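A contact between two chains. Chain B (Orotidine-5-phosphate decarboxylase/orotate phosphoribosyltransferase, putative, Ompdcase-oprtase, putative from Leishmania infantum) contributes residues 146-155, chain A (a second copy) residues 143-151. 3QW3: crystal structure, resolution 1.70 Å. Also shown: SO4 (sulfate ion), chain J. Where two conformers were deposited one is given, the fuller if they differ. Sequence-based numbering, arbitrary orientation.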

# COMPACT_ATOMS: atom_id res chain seq x y z
N CYS B 146 -10.27 2.47 15.13
CA CYS B 146 -10.93 2.67 16.42
C CYS B 146 -11.97 1.61 16.78
O CYS B 146 -12.70 1.75 17.77
CB CYS B 146 -11.52 4.08 16.51
SG CYS B 146 -10.26 5.36 16.54
N LEU B 147 -12.04 0.55 15.97
CA LEU B 147 -12.81 -0.64 16.33
C LEU B 147 -12.23 -1.28 17.59
O LEU B 147 -11.02 -1.29 17.79
CB LEU B 147 -12.80 -1.66 15.19
CG LEU B 147 -14.01 -1.77 14.26
CD1 LEU B 147 -14.83 -0.49 14.14
CD2 LEU B 147 -13.58 -2.29 12.90
N ARG B 148 -13.12 -1.79 18.44
CA ARG B 148 -12.70 -2.43 19.68
C ARG B 148 -12.42 -3.91 19.46
O ARG B 148 -13.29 -4.66 19.01
CB ARG B 148 -13.76 -2.26 20.78
CG ARG B 148 -14.11 -0.82 21.12
CD ARG B 148 -12.98 -0.10 21.86
NE ARG B 148 -12.72 -0.67 23.18
CZ ARG B 148 -11.73 -0.27 23.98
NH1 ARG B 148 -11.56 -0.85 25.17
NH2 ARG B 148 -10.90 0.70 23.60
N VAL B 149 -11.20 -4.32 19.77
CA VAL B 149 -10.80 -5.72 19.72
C VAL B 149 -10.52 -6.19 21.15
O VAL B 149 -9.39 -6.16 21.63
CB VAL B 149 -9.60 -5.96 18.75
CG1 VAL B 149 -10.04 -5.83 17.31
CG2 VAL B 149 -8.45 -4.99 19.03
N GLY B 150 -11.59 -6.59 21.83
CA GLY B 150 -11.51 -6.92 23.25
C GLY B 150 -11.49 -5.64 24.07
O GLY B 150 -12.38 -4.79 23.93
N ASP B 151 -10.47 -5.50 24.91
CA ASP B 151 -10.33 -4.34 25.79
C ASP B 151 -9.39 -3.26 25.23
O ASP B 151 -8.87 -2.43 25.98
CB ASP B 151 -9.88 -4.78 27.18
N ARG B 152 -9.16 -3.29 23.92
CA ARG B 152 -8.35 -2.25 23.28
C ARG B 152 -8.84 -1.90 21.87
O ARG B 152 -9.64 -2.64 21.29
CB ARG B 152 -6.86 -2.62 23.27
CG ARG B 152 -6.44 -3.68 22.26
CD ARG B 152 -6.23 -5.03 22.91
NE ARG B 152 -5.19 -5.80 22.22
CZ ARG B 152 -5.40 -6.88 21.48
NH1 ARG B 152 -6.63 -7.38 21.33
NH2 ARG B 152 -4.38 -7.49 20.90
N TYR B 153 -8.36 -0.77 21.36
CA TYR B 153 -8.64 -0.37 19.98
C TYR B 153 -7.74 -1.15 19.03
O TYR B 153 -6.66 -1.60 19.42
CB TYR B 153 -8.37 1.12 19.79
CG TYR B 153 -9.28 2.03 20.57
CD1 TYR B 153 -10.61 2.20 20.20
CD2 TYR B 153 -8.80 2.74 21.67
CE1 TYR B 153 -11.45 3.05 20.92
CE2 TYR B 153 -9.63 3.60 22.39
CZ TYR B 153 -10.95 3.74 22.01
OH TYR B 153 -11.79 4.58 22.72
N LEU B 154 -8.18 -1.30 17.78
CA LEU B 154 -7.36 -1.97 16.77
C LEU B 154 -5.95 -1.36 16.68
O LEU B 154 -4.96 -2.09 16.57
CB LEU B 154 -8.03 -1.95 15.39
CG LEU B 154 -7.23 -2.57 14.23
CD1 LEU B 154 -6.95 -4.04 14.47
CD2 LEU B 154 -7.93 -2.36 12.90
N TYR B 155 -5.86 -0.03 16.73
CA TYR B 155 -4.56 0.62 16.62
C TYR B 155 -3.64 0.23 17.77
O TYR B 155 -2.43 0.10 17.59
CB TYR B 155 -4.66 2.14 16.43
CG TYR B 155 -5.16 2.95 17.61
CD1 TYR B 155 -6.48 3.38 17.67
CD2 TYR B 155 -4.29 3.34 18.63
CE1 TYR B 155 -6.94 4.16 18.74
CE2 TYR B 155 -4.73 4.11 19.70
CZ TYR B 155 -6.06 4.52 19.75
OH TYR B 155 -6.50 5.29 20.80
S SO4 J . -4.22 -10.76 19.97
O1 SO4 J . -3.84 -9.50 19.34
O2 SO4 J . -4.54 -11.75 18.94
O3 SO4 J . -3.11 -11.25 20.78
O4 SO4 J . -5.39 -10.54 20.81
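Chain A (143-151) DLQCLRVGD

Overlapping segments of two copies meet near Val149, where the CA atoms of Val149(A) and Val149(B) lie 5.1 Å apart. From there to the next pair, Leu154(B) CA and Leu144(A) CA at 7.9 Å, the numbering rises in B and falls in A. Chain A enters through a type I turn from Leu144(A) to Leu147(A), closed by Leu147(A) N to Leu144(A) O at 3.1 Å, then extends into a short strand at Arg148(A) and Val149(A). No hydrogen bond crosses the contact; the backbones meet instead through a CA-H...O contact, Val149(B) CA to Arg148(A) O at 3.5 Å.

Five apolar side-chain contacts join the stretches. Val149(A), chi1 t, sets CG1 3.8 Å from Leu147(B) CG and CG2 3.8 Å from Val149(B) CG1. Val149(B) instead adopts m, and its CG1 also lies 3.8 Å from Leu147(A) CB. Val149, Leu147 and Arg148 differ in rotamer between the copies. The CA-to-CB bond of Leu147(A) points toward chain B, and its m,t rotamer places CD1 3.9 Å from Leu154(B) CD1; Leu147(B) sits off the usual wells. Leu154(B), t,p, also brings CD1 within 4.2 Å of Leu144(A) CG.

Both Arg148 side chains are exposed and their ends lead away from the other chain, which suits a charged group. Arg148(A) is extended, its NE hydrogen-bonding Gly150(A) O at 2.6 Å, whereas Arg148(B) folds as m,m,m. Both Gly150 residues have positive phi, which favours glycine. Arg152(B) NH1 hydrogen-bonds Val149(B) O at 3.0 Å, tying the side chain to its own loop, and Arg152(B) NH2 hydrogen-bonds sulfate O1 at 2.6 Å.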

# COMPACT_ATOMS: atom_id res chain seq x y z
N ASP A 143 -2.97 -11.86 12.58
CA ASP A 143 -2.59 -10.69 13.36
C ASP A 143 -3.70 -9.65 13.52
O ASP A 143 -3.90 -9.13 14.62
CB ASP A 143 -1.35 -10.02 12.78
CG ASP A 143 -0.10 -10.85 12.96
OD1 ASP A 143 -0.16 -11.90 13.64
OD2 ASP A 143 0.95 -10.45 12.42
N LEU A 144 -4.38 -9.34 12.42
CA LEU A 144 -5.39 -8.29 12.42
C LEU A 144 -6.73 -8.78 11.89
O LEU A 144 -7.76 -8.56 12.52
CB LEU A 144 -4.93 -7.07 11.60
CG LEU A 144 -4.05 -6.00 12.24
CD1 LEU A 144 -2.61 -6.47 12.43
CD2 LEU A 144 -4.09 -4.73 11.40
N GLN A 145 -6.71 -9.45 10.74
CA GLN A 145 -7.94 -9.83 10.04
C GLN A 145 -8.85 -10.73 10.88
O GLN A 145 -10.07 -10.61 10.82
CB GLN A 145 -7.61 -10.53 8.72
CG GLN A 145 -6.99 -9.60 7.68
CD GLN A 145 -6.39 -10.36 6.52
OE1 GLN A 145 -6.81 -11.48 6.21
NE2 GLN A 145 -5.42 -9.75 5.85
N CYS A 146 -8.24 -11.62 11.66
CA CYS A 146 -9.00 -12.59 12.45
C CYS A 146 -9.21 -12.18 13.90
O CYS A 146 -9.65 -12.98 14.72
CB CYS A 146 -8.35 -13.98 12.35
SG CYS A 146 -8.37 -14.67 10.69
N LEU A 147 -8.89 -10.92 14.21
CA LEU A 147 -9.23 -10.34 15.51
C LEU A 147 -10.75 -10.19 15.61
O LEU A 147 -11.42 -9.96 14.60
CB LEU A 147 -8.55 -8.99 15.73
CG LEU A 147 -7.03 -8.99 15.92
CD1 LEU A 147 -6.51 -7.56 16.01
CD2 LEU A 147 -6.62 -9.79 17.15
N ARG A 148 -11.27 -10.33 16.82
CA ARG A 148 -12.70 -10.28 17.07
C ARG A 148 -13.19 -8.87 17.38
O ARG A 148 -12.72 -8.23 18.33
CB ARG A 148 -13.07 -11.23 18.22
CG ARG A 148 -14.51 -11.14 18.66
CD ARG A 148 -14.90 -12.30 19.57
NE ARG A 148 -16.32 -12.30 19.87
CZ ARG A 148 -16.98 -13.33 20.40
NH1 ARG A 148 -16.33 -14.45 20.69
NH2 ARG A 148 -18.28 -13.24 20.63
N VAL A 149 -14.12 -8.38 16.56
CA VAL A 149 -14.79 -7.11 16.81
C VAL A 149 -16.26 -7.43 17.09
O VAL A 149 -17.01 -7.78 16.18
CB VAL A 149 -14.68 -6.13 15.61
CG1 VAL A 149 -15.48 -4.86 15.86
CG2 VAL A 149 -13.22 -5.80 15.32
N GLY A 150 -16.64 -7.33 18.36
CA GLY A 150 -17.99 -7.74 18.78
C GLY A 150 -18.20 -9.22 18.54
O GLY A 150 -17.46 -10.06 19.06
N ASP A 151 -19.20 -9.55 17.72
CA ASP A 151 -19.52 -10.94 17.41
C ASP A 151 -19.05 -11.35 16.02
O ASP A 151 -19.60 -12.27 15.42